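Local structure of autoinducer 2 sensor kinase/phosphatase luxQ (Vibrio cholerae, 3C38) at residues N55-R60 with N91-D96; S71-E74 with A80-L83; V125-E130 with V134-R139; S191-K194 with P198-L201. The protein senses the autoinducer 2–LuxP complex in quorum sensing through this periplasmic domain, acting as a histidine kinase at low cell density and as a phosphatase at high density. All blocks are in the same frame, centred on the assembly; numbering follows the deposited sequence. Where two conformers were deposited one is given.

Interaction 1 (N55-R60 with N91-D96)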
# COMPACT_ATOMS: atom_id res chain seq x y z
N ASN A 55 -7.34 25.08 0.02
CA ASN A 55 -8.49 25.95 0.25
C ASN A 55 -9.77 25.14 0.38
O ASN A 55 -10.60 25.41 1.25
CB ASN A 55 -8.61 27.03 -0.85
CG ASN A 55 -9.44 26.58 -2.05
OD1 ASN A 55 -10.62 26.23 -1.92
ND2 ASN A 55 -8.84 26.62 -3.23
N ALA A 56 -9.94 24.13 -0.47
CA ALA A 56 -11.14 23.30 -0.40
C ALA A 56 -11.23 22.77 1.02
O ALA A 56 -12.32 22.61 1.57
CB ALA A 56 -11.03 22.13 -1.38
N LEU A 57 -10.07 22.54 1.62
CA LEU A 57 -9.97 22.03 2.98
C LEU A 57 -10.33 23.09 4.01
O LEU A 57 -11.29 22.94 4.74
CB LEU A 57 -8.56 21.52 3.26
CG LEU A 57 -8.34 20.96 4.67
CD1 LEU A 57 -9.16 19.69 4.86
CD2 LEU A 57 -6.87 20.67 4.87
N VAL A 58 -9.53 24.16 4.06
CA VAL A 58 -9.76 25.24 5.03
C VAL A 58 -11.24 25.60 5.16
O VAL A 58 -11.68 26.01 6.24
CB VAL A 58 -9.00 26.51 4.65
CG1 VAL A 58 -7.51 26.23 4.61
CG2 VAL A 58 -9.50 27.04 3.31
N SER A 59 -11.98 25.46 4.07
CA SER A 59 -13.41 25.76 4.07
C SER A 59 -14.12 24.72 4.92
O SER A 59 -15.32 24.83 5.18
CB SER A 59 -13.98 25.68 2.66
OG SER A 59 -13.26 26.52 1.78
N ARG A 60 -13.37 23.71 5.34
CA ARG A 60 -13.93 22.67 6.16
C ARG A 60 -15.18 22.14 5.46
O ARG A 60 -16.05 21.53 6.10
CB ARG A 60 -14.28 23.23 7.53
CG ARG A 60 -13.59 22.54 8.68
CD ARG A 60 -12.07 22.66 8.62
NE ARG A 60 -11.46 22.04 9.79
CZ ARG A 60 -10.16 22.06 10.09
NH1 ARG A 60 -9.30 22.67 9.29
NH2 ARG A 60 -9.72 21.47 11.19
N ASN A 91 -8.46 14.18 15.13
CA ASN A 91 -9.72 14.41 14.44
C ASN A 91 -9.57 14.00 12.97
O ASN A 91 -8.46 13.94 12.44
CB ASN A 91 -10.11 15.90 14.55
CG ASN A 91 -11.59 16.16 14.27
OD1 ASN A 91 -12.43 15.28 14.44
ND2 ASN A 91 -11.91 17.38 13.84
N ILE A 92 -10.69 13.68 12.33
CA ILE A 92 -10.69 13.28 10.93
C ILE A 92 -11.64 14.24 10.22
O ILE A 92 -12.86 14.12 10.33
CB ILE A 92 -11.18 11.82 10.72
CG1 ILE A 92 -10.33 10.85 11.55
CG2 ILE A 92 -11.08 11.44 9.26
CD1 ILE A 92 -8.91 10.71 11.07
N LEU A 93 -11.07 15.19 9.49
CA LEU A 93 -11.85 16.19 8.78
C LEU A 93 -12.48 15.59 7.54
O LEU A 93 -13.60 15.95 7.17
CB LEU A 93 -10.97 17.38 8.38
CG LEU A 93 -10.22 18.13 9.48
CD1 LEU A 93 -9.34 19.21 8.86
CD2 LEU A 93 -11.21 18.75 10.45
N TRP A 94 -11.76 14.68 6.89
CA TRP A 94 -12.25 14.05 5.68
C TRP A 94 -11.79 12.60 5.53
O TRP A 94 -10.79 12.18 6.11
CB TRP A 94 -11.81 14.87 4.47
CG TRP A 94 -12.33 14.36 3.17
CD1 TRP A 94 -13.58 14.56 2.65
CD2 TRP A 94 -11.62 13.56 2.21
NE1 TRP A 94 -13.68 13.94 1.42
CE2 TRP A 94 -12.50 13.32 1.13
CE3 TRP A 94 -10.32 13.03 2.17
CZ2 TRP A 94 -12.12 12.57 0.01
CZ3 TRP A 94 -9.95 12.29 1.06
CH2 TRP A 94 -10.84 12.06 -0.00
N ASP A 95 -12.54 11.85 4.73
CA ASP A 95 -12.28 10.44 4.46
C ASP A 95 -12.90 10.12 3.10
O ASP A 95 -14.09 10.37 2.90
CB ASP A 95 -12.94 9.60 5.56
CG ASP A 95 -12.99 8.12 5.23
OD1 ASP A 95 -13.71 7.39 5.94
OD2 ASP A 95 -12.33 7.68 4.26
N ASP A 96 -12.11 9.58 2.18
CA ASP A 96 -12.65 9.26 0.86
C ASP A 96 -13.70 8.17 0.91
O ASP A 96 -14.32 7.84 -0.10
CB ASP A 96 -11.54 8.86 -0.13
CG ASP A 96 -10.86 7.54 0.21
OD1 ASP A 96 -11.32 6.81 1.13
OD2 ASP A 96 -9.85 7.23 -0.45

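Interaction 2 (S71-E74 with A80-L83)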
# COMPACT_ATOMS: atom_id res chain seq x y z
N SER A 71 -10.88 14.46 -9.07
CA SER A 71 -10.20 15.08 -10.20
C SER A 71 -8.76 14.59 -10.31
O SER A 71 -8.26 14.34 -11.41
CB SER A 71 -10.20 16.60 -10.04
OG SER A 71 -11.19 17.20 -10.86
N VAL A 72 -8.09 14.47 -9.17
CA VAL A 72 -6.71 14.02 -9.13
C VAL A 72 -6.61 12.62 -9.72
O VAL A 72 -5.73 12.34 -10.54
CB VAL A 72 -6.19 13.97 -7.68
CG1 VAL A 72 -4.71 13.60 -7.67
CG2 VAL A 72 -6.41 15.32 -7.01
N ASP A 73 -7.52 11.74 -9.31
CA ASP A 73 -7.53 10.37 -9.79
C ASP A 73 -8.13 10.32 -11.20
O ASP A 73 -7.70 9.51 -12.02
CB ASP A 73 -8.34 9.48 -8.85
CG ASP A 73 -7.87 9.60 -7.41
OD1 ASP A 73 -6.65 9.71 -7.20
OD2 ASP A 73 -8.73 9.56 -6.51
N GLU A 74 -9.11 11.18 -11.46
CA GLU A 74 -9.75 11.24 -12.77
C GLU A 74 -8.69 11.14 -13.86
O GLU A 74 -8.89 10.50 -14.89
CB GLU A 74 -10.50 12.56 -12.92
CG GLU A 74 -10.99 12.83 -14.33
CD GLU A 74 -11.22 14.31 -14.60
OE1 GLU A 74 -11.99 14.94 -13.85
OE2 GLU A 74 -10.62 14.84 -15.56
N ALA A 80 -3.61 5.57 -8.16
CA ALA A 80 -4.30 6.06 -6.98
C ALA A 80 -4.10 5.15 -5.78
O ALA A 80 -3.88 3.95 -5.94
CB ALA A 80 -5.80 6.21 -7.26
N PRO A 81 -4.15 5.71 -4.56
CA PRO A 81 -3.98 4.94 -3.32
C PRO A 81 -5.30 4.19 -3.10
O PRO A 81 -6.29 4.51 -3.75
CB PRO A 81 -3.77 6.00 -2.24
CG PRO A 81 -3.72 7.34 -3.00
CD PRO A 81 -4.48 7.11 -4.25
N ASP A 82 -5.33 3.21 -2.20
CA ASP A 82 -6.59 2.50 -1.96
C ASP A 82 -7.46 3.30 -1.01
O ASP A 82 -8.68 3.14 -0.97
CB ASP A 82 -6.33 1.11 -1.38
CG ASP A 82 -5.58 0.21 -2.35
OD1 ASP A 82 -5.68 0.44 -3.57
OD2 ASP A 82 -4.88 -0.72 -1.89
N LEU A 83 -6.83 4.16 -0.22
CA LEU A 83 -7.57 4.98 0.72
C LEU A 83 -6.84 6.27 1.07
O LEU A 83 -5.60 6.31 1.19
CB LEU A 83 -7.91 4.17 1.98
CG LEU A 83 -6.80 3.62 2.88
CD1 LEU A 83 -6.38 4.68 3.87
CD2 LEU A 83 -7.31 2.40 3.63

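Interaction 3 (V125-E130 with V134-R139)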
# COMPACT_ATOMS: atom_id res chain seq x y z
N VAL A 125 1.54 -0.97 8.66
CA VAL A 125 0.66 -1.10 9.80
C VAL A 125 -0.46 -2.10 9.50
O VAL A 125 -0.74 -2.40 8.35
CB VAL A 125 0.04 0.24 10.17
CG1 VAL A 125 1.14 1.25 10.41
CG2 VAL A 125 -0.87 0.69 9.05
N GLN A 126 -1.08 -2.62 10.55
CA GLN A 126 -2.14 -3.61 10.40
C GLN A 126 -3.34 -3.16 11.20
O GLN A 126 -3.18 -2.67 12.31
CB GLN A 126 -1.68 -4.97 10.94
CG GLN A 126 -0.26 -5.38 10.56
CD GLN A 126 0.80 -4.39 11.02
OE1 GLN A 126 1.28 -4.42 12.15
NE2 GLN A 126 1.18 -3.50 10.13
N THR A 127 -4.53 -3.33 10.66
CA THR A 127 -5.73 -2.94 11.37
C THR A 127 -6.78 -4.03 11.35
O THR A 127 -6.85 -4.82 10.40
CB THR A 127 -6.35 -1.67 10.75
OG1 THR A 127 -7.39 -1.18 11.60
CG2 THR A 127 -6.96 -1.99 9.40
N PRO A 128 -7.59 -4.12 12.41
CA PRO A 128 -8.64 -5.14 12.47
C PRO A 128 -9.71 -4.76 11.46
O PRO A 128 -10.03 -3.58 11.31
CB PRO A 128 -9.15 -5.04 13.90
CG PRO A 128 -7.93 -4.59 14.65
CD PRO A 128 -7.39 -3.52 13.74
N SER A 129 -10.25 -5.74 10.77
CA SER A 129 -11.28 -5.48 9.78
C SER A 129 -12.49 -6.29 10.22
O SER A 129 -12.62 -6.63 11.39
CB SER A 129 -10.81 -5.93 8.40
OG SER A 129 -11.72 -5.50 7.39
N GLU A 130 -13.39 -6.59 9.29
CA GLU A 130 -14.57 -7.39 9.62
C GLU A 130 -14.14 -8.85 9.55
O GLU A 130 -14.96 -9.76 9.42
CB GLU A 130 -15.70 -7.11 8.62
CG GLU A 130 -15.34 -7.41 7.17
CD GLU A 130 -16.49 -7.12 6.22
OE1 GLU A 130 -16.95 -5.95 6.17
OE2 GLU A 130 -16.93 -8.05 5.51
N VAL A 134 -6.05 -6.57 8.39
CA VAL A 134 -5.66 -6.00 7.11
C VAL A 134 -4.30 -5.31 7.21
O VAL A 134 -4.07 -4.50 8.11
CB VAL A 134 -6.72 -4.97 6.65
CG1 VAL A 134 -6.20 -4.14 5.51
CG2 VAL A 134 -8.00 -5.70 6.25
N HIS A 135 -3.39 -5.65 6.29
CA HIS A 135 -2.06 -5.04 6.26
C HIS A 135 -2.06 -3.84 5.29
O HIS A 135 -2.49 -3.94 4.14
CB HIS A 135 -1.04 -6.10 5.85
CG HIS A 135 -0.87 -7.18 6.87
ND1 HIS A 135 0.10 -7.14 7.86
CD2 HIS A 135 -1.61 -8.29 7.13
CE1 HIS A 135 -0.06 -8.16 8.67
NE2 HIS A 135 -1.09 -8.88 8.25
N ILE A 136 -1.59 -2.70 5.79
CA ILE A 136 -1.61 -1.47 5.01
C ILE A 136 -0.30 -0.71 5.05
O ILE A 136 0.36 -0.64 6.08
CB ILE A 136 -2.67 -0.52 5.56
CG1 ILE A 136 -3.98 -1.28 5.77
CG2 ILE A 136 -2.86 0.67 4.63
CD1 ILE A 136 -5.06 -0.45 6.46
N LEU A 137 0.08 -0.15 3.90
CA LEU A 137 1.29 0.68 3.81
C LEU A 137 0.71 2.09 3.82
O LEU A 137 -0.08 2.46 2.94
CB LEU A 137 2.05 0.42 2.52
CG LEU A 137 2.79 -0.92 2.45
CD1 LEU A 137 3.25 -1.20 1.02
CD2 LEU A 137 3.98 -0.89 3.40
N MET A 138 1.07 2.88 4.83
CA MET A 138 0.55 4.22 4.92
C MET A 138 1.64 5.27 4.96
O MET A 138 2.76 4.99 5.38
CB MET A 138 -0.34 4.38 6.14
CG MET A 138 -1.72 3.81 5.97
SD MET A 138 -2.78 4.45 7.25
CE MET A 138 -2.89 6.14 6.78
N ARG A 139 1.29 6.47 4.53
CA ARG A 139 2.23 7.58 4.52
C ARG A 139 1.47 8.88 4.74
O ARG A 139 0.37 9.07 4.23
CB ARG A 139 2.99 7.60 3.20
CG ARG A 139 4.15 8.58 3.16
CD ARG A 139 5.00 8.33 1.93
NE ARG A 139 6.11 9.28 1.84
CZ ARG A 139 5.97 10.54 1.44
NH1 ARG A 139 4.77 11.00 1.10
NH2 ARG A 139 7.03 11.34 1.40

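Interaction 4 (S191-K194 with P198-L201)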
# COMPACT_ATOMS: atom_id res chain seq x y z
N SER A 191 -2.14 -13.65 -4.03
CA SER A 191 -1.41 -14.58 -4.88
C SER A 191 -1.78 -14.41 -6.34
O SER A 191 -2.90 -13.98 -6.66
CB SER A 191 -1.74 -16.02 -4.45
OG SER A 191 -1.39 -16.97 -5.44
N THR A 192 -0.85 -14.74 -7.23
CA THR A 192 -1.11 -14.64 -8.66
C THR A 192 -1.45 -16.01 -9.26
O THR A 192 -1.74 -16.10 -10.46
CB THR A 192 0.12 -14.11 -9.43
OG1 THR A 192 1.22 -15.00 -9.24
CG2 THR A 192 0.50 -12.72 -8.96
N LEU A 193 -1.39 -17.07 -8.45
CA LEU A 193 -1.70 -18.42 -8.95
C LEU A 193 -3.10 -18.53 -9.55
O LEU A 193 -4.08 -18.06 -8.96
CB LEU A 193 -1.54 -19.46 -7.84
CG LEU A 193 -0.09 -19.94 -7.59
CD1 LEU A 193 0.74 -18.77 -7.07
CD2 LEU A 193 -0.07 -21.08 -6.56
N LYS A 194 -3.20 -19.14 -10.73
CA LYS A 194 -4.49 -19.32 -11.42
C LYS A 194 -5.25 -20.47 -10.78
O LYS A 194 -6.47 -20.43 -10.68
CB LYS A 194 -4.29 -19.63 -12.90
CG LYS A 194 -3.16 -18.88 -13.58
CD LYS A 194 -3.39 -17.38 -13.63
CE LYS A 194 -2.16 -16.68 -14.22
NZ LYS A 194 -0.90 -16.87 -13.40
N PRO A 198 0.81 -26.98 -11.25
CA PRO A 198 1.21 -28.28 -10.70
C PRO A 198 1.43 -28.18 -9.20
O PRO A 198 1.40 -29.18 -8.48
CB PRO A 198 2.52 -28.57 -11.43
CG PRO A 198 2.38 -27.82 -12.73
CD PRO A 198 1.77 -26.53 -12.27
N TYR A 199 1.65 -26.95 -8.74
CA TYR A 199 1.87 -26.69 -7.32
C TYR A 199 0.74 -25.83 -6.74
O TYR A 199 0.20 -24.97 -7.44
CB TYR A 199 3.22 -25.99 -7.14
CG TYR A 199 3.39 -24.77 -8.03
CD1 TYR A 199 2.79 -23.55 -7.71
CD2 TYR A 199 4.13 -24.85 -9.21
CE1 TYR A 199 2.92 -22.45 -8.54
CE2 TYR A 199 4.27 -23.76 -10.05
CZ TYR A 199 3.66 -22.56 -9.71
OH TYR A 199 3.77 -21.48 -10.56
N SER A 200 0.39 -26.08 -5.48
CA SER A 200 -0.68 -25.33 -4.83
C SER A 200 -0.16 -24.13 -4.02
O SER A 200 1.03 -24.04 -3.72
CB SER A 200 -1.47 -26.24 -3.90
OG SER A 200 -0.66 -26.66 -2.82
N LEU A 201 -1.06 -23.23 -3.66
CA LEU A 201 -0.69 -22.06 -2.87
C LEU A 201 -0.06 -22.53 -1.56
O LEU A 201 0.97 -22.01 -1.12
CB LEU A 201 -1.92 -21.20 -2.56
CG LEU A 201 -1.69 -20.03 -1.60
CD1 LEU A 201 -0.60 -19.13 -2.14
CD2 LEU A 201 -2.99 -19.26 -1.44

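Interaction 1 (N55-R60 with N91-D96)
Arg60 NH2 lies 3.2 Å from Leu93 CD2, and with it the whole guanidinium group rests against a leucine rather than a polar partner on the other segment. Leu93 CD1 sits over the centre of one guanidinium face, 3.2 Å above its plane, while CD2 reaches Arg60 NE at 3.4 Å; both methyls thus lie on the same face of the flat group, CD2 toward its NE and NH2 side. Arg60 is the first residue beyond helix 51-58 to leave helical geometry, with a positive phi of 52°. Its chain bends at CB-CG (chi2 62°) and then runs extended, which brings the guanidinium back to the strand. The second contact is purely apolar: Leu57 CD1 meets Leu93 CD1 at 4.0 Å, the two side chains crossing at about a right angle. Leu57 reaches this point because its CG stands anti to the backbone N (chi1 -180°), although the root of the side chain is not aimed at the strand. Leu93 and Trp94 together face Ile86 in a classic beta bulge on strand 91-95. Next to Leu93 in the bulge, Trp94 stacks its ring on Phe69 and its NE1 bonds to Asp66 OD1, tying the strand to helix 65-74. Leu93 thus serves two chemistries at once: one methyl joins a leucine of the helix, and both cover a charged but flat group whose face can accept hydrocarbon while its N-H groups point outward in the plane.

Interaction 2 (S71-E74 with A80-L83)
The connection between helix 65-74 and strand 83-88 folds back on the helix, placing Ala80 against Asp73 near the helix's C-terminal end. Their CA atoms are 6.1 Å apart, and both side chains start out toward each other. The touch itself is made by a methyl and a carboxylate: Ala80 CB comes within 3.6 Å of Asp73 OD1 and 4.0 Å of Asp73 CG. With CG beside its own backbone N and anti to the carbonyl carbon (chi1 -53°), the Asp73 carboxylate is held out over the connecting loop. Pro81 comes less close, its CD lying 4.5 Å from Asp73 OD1. The strongest partner of the acid lies elsewhere, since OD1 forms a salt bridge with Arg84 NH2 on the strand that follows; one oxygen therefore meets the loop methyl and the strand's guanidinium together. Further along, Asp82 and Leu83 both face Gly158 in a classic beta bulge, and Asp82 OD2 bonds to Val160 N, so the end of the loop is fastened to strand 153-160. Pro81 meanwhile packs on Val157 of that strand. Across the two segments the contact is small and made by van der Waals touch, at the surface of the domain. Its electrostatic weight comes from Arg84, which would be expected to stabilise the negative charge of Asp73 and to link the helix to the strand beyond the loop.

Interaction 3 (V125-E130 with V134-R139)
The His135 imidazole has Gln126 CB over one face, while its ND1 hydrogen-bonds to Tyr231 OH, and the rings of His135 and Tyr231 meet with their planes at about 70°. In the conformer of Gln126 given here, one of two deposited, the side chain bends at chi2, Gln126 CG comes within 3.2 Å of His135 ND1, and the amide plane lies 16° from the imidazole plane; this match is less certain than the backbone pairing. The two residues form a non-hydrogen-bonded pair in the antiparallel beta hairpin of strands 123-127 and 134-143, at one margin of the five-stranded sheet of a Cache-family domain. Hydrogen-bonded pairs flank them on both sides. Val125 N donates to Ile136 O at 2.9 Å, almost straight at 175°, and Ile136 N returns a bond to Val125 O at 2.7 Å. Toward the turn, Thr127 N to Val134 O and Val134 N to Thr127 O are both 2.8 Å. Val134 O also receives a CA-H contact from Gln126 CA at 3.1 Å. On the face opposite His135, the aliphatic groups interleave: Thr127 CG2 meets Ile136 CD1 at 3.8 Å, and Val125 CG2 packs on Ile136 CB. Helix 106-115 covers this face, with Leu112 against Val125 and Met138. Past the end of the paired strands, Ser129 OG turns to Tyr102 O, while its CB touches Val134 CG2 at 3.5 Å.

Interaction 4 (S191-K194 with P198-L201)
Apolar contacts come first, and Leu193 carries most of them. Leu193 CD2 approaches the rim of the aromatic ring near the ring plane, 3.8 Å from Tyr199 CE1, so the methyl meets the edge rather than a face. Leu193 CD2 also lies 3.7 Å from Leu201 N and 4.4 Å from Leu201 CB, filling the corner where the returning chain enters helix 201-205. Tyr199 offers that edge because its CG sits between backbone N and carbonyl carbon (chi1 51°), which turns the ring toward Leu193. At the other end, Leu201 CD1 covers the Ser191 side chain, 4.0 Å from both CB and OG. Two polar bonds hold segment 191-194 in shape rather than joining it to the other. Ser191 OG accepts from Leu193 N at 3.0 Å (156°), an ST turn that presents Leu193 to the opposing segment. Lys194 NZ curls back to Thr192 O at 3.2 Å. Other polar bonds run to residues beyond the segments: Ser200 is the N-cap residue of helix 201-205, its OG bonded to Tyr203 N, while Tyr199 OH bonds to Asn179 ND2. The loop lies against the four-stranded sheet, reaching from inner strand 179-184 to outermost strand 216-225: Leu193 and Leu201 rest on Val181 of the former, the Tyr199 ring meets Phe216 of the latter in a T-shaped (edge-to-face) stack, and Thr192 packs against helix 165-174.

Along the chain, interaction 2 is nested within the loop closed by interaction 1, and interactions 3 and 4 follow in series. The first two have centres about 16 Å apart and touch where Asp96 of one meets Leu83 of the other; their helices, 51-58 and 65-74, are consecutive. Interactions 1 and 3 reach the same five-stranded antiparallel sheet on its two outermost strands, 91-95 and 123-127, with centres about 22 Å apart, while interaction 2 packs the lead-in to its strand 83-88 on helix 65-74. Interaction 4 belongs instead to the separate four-stranded sheet, its centre about 43 Å from that of interaction 1. The contacts thus involve both sheets of the elongated periplasmic sensor region.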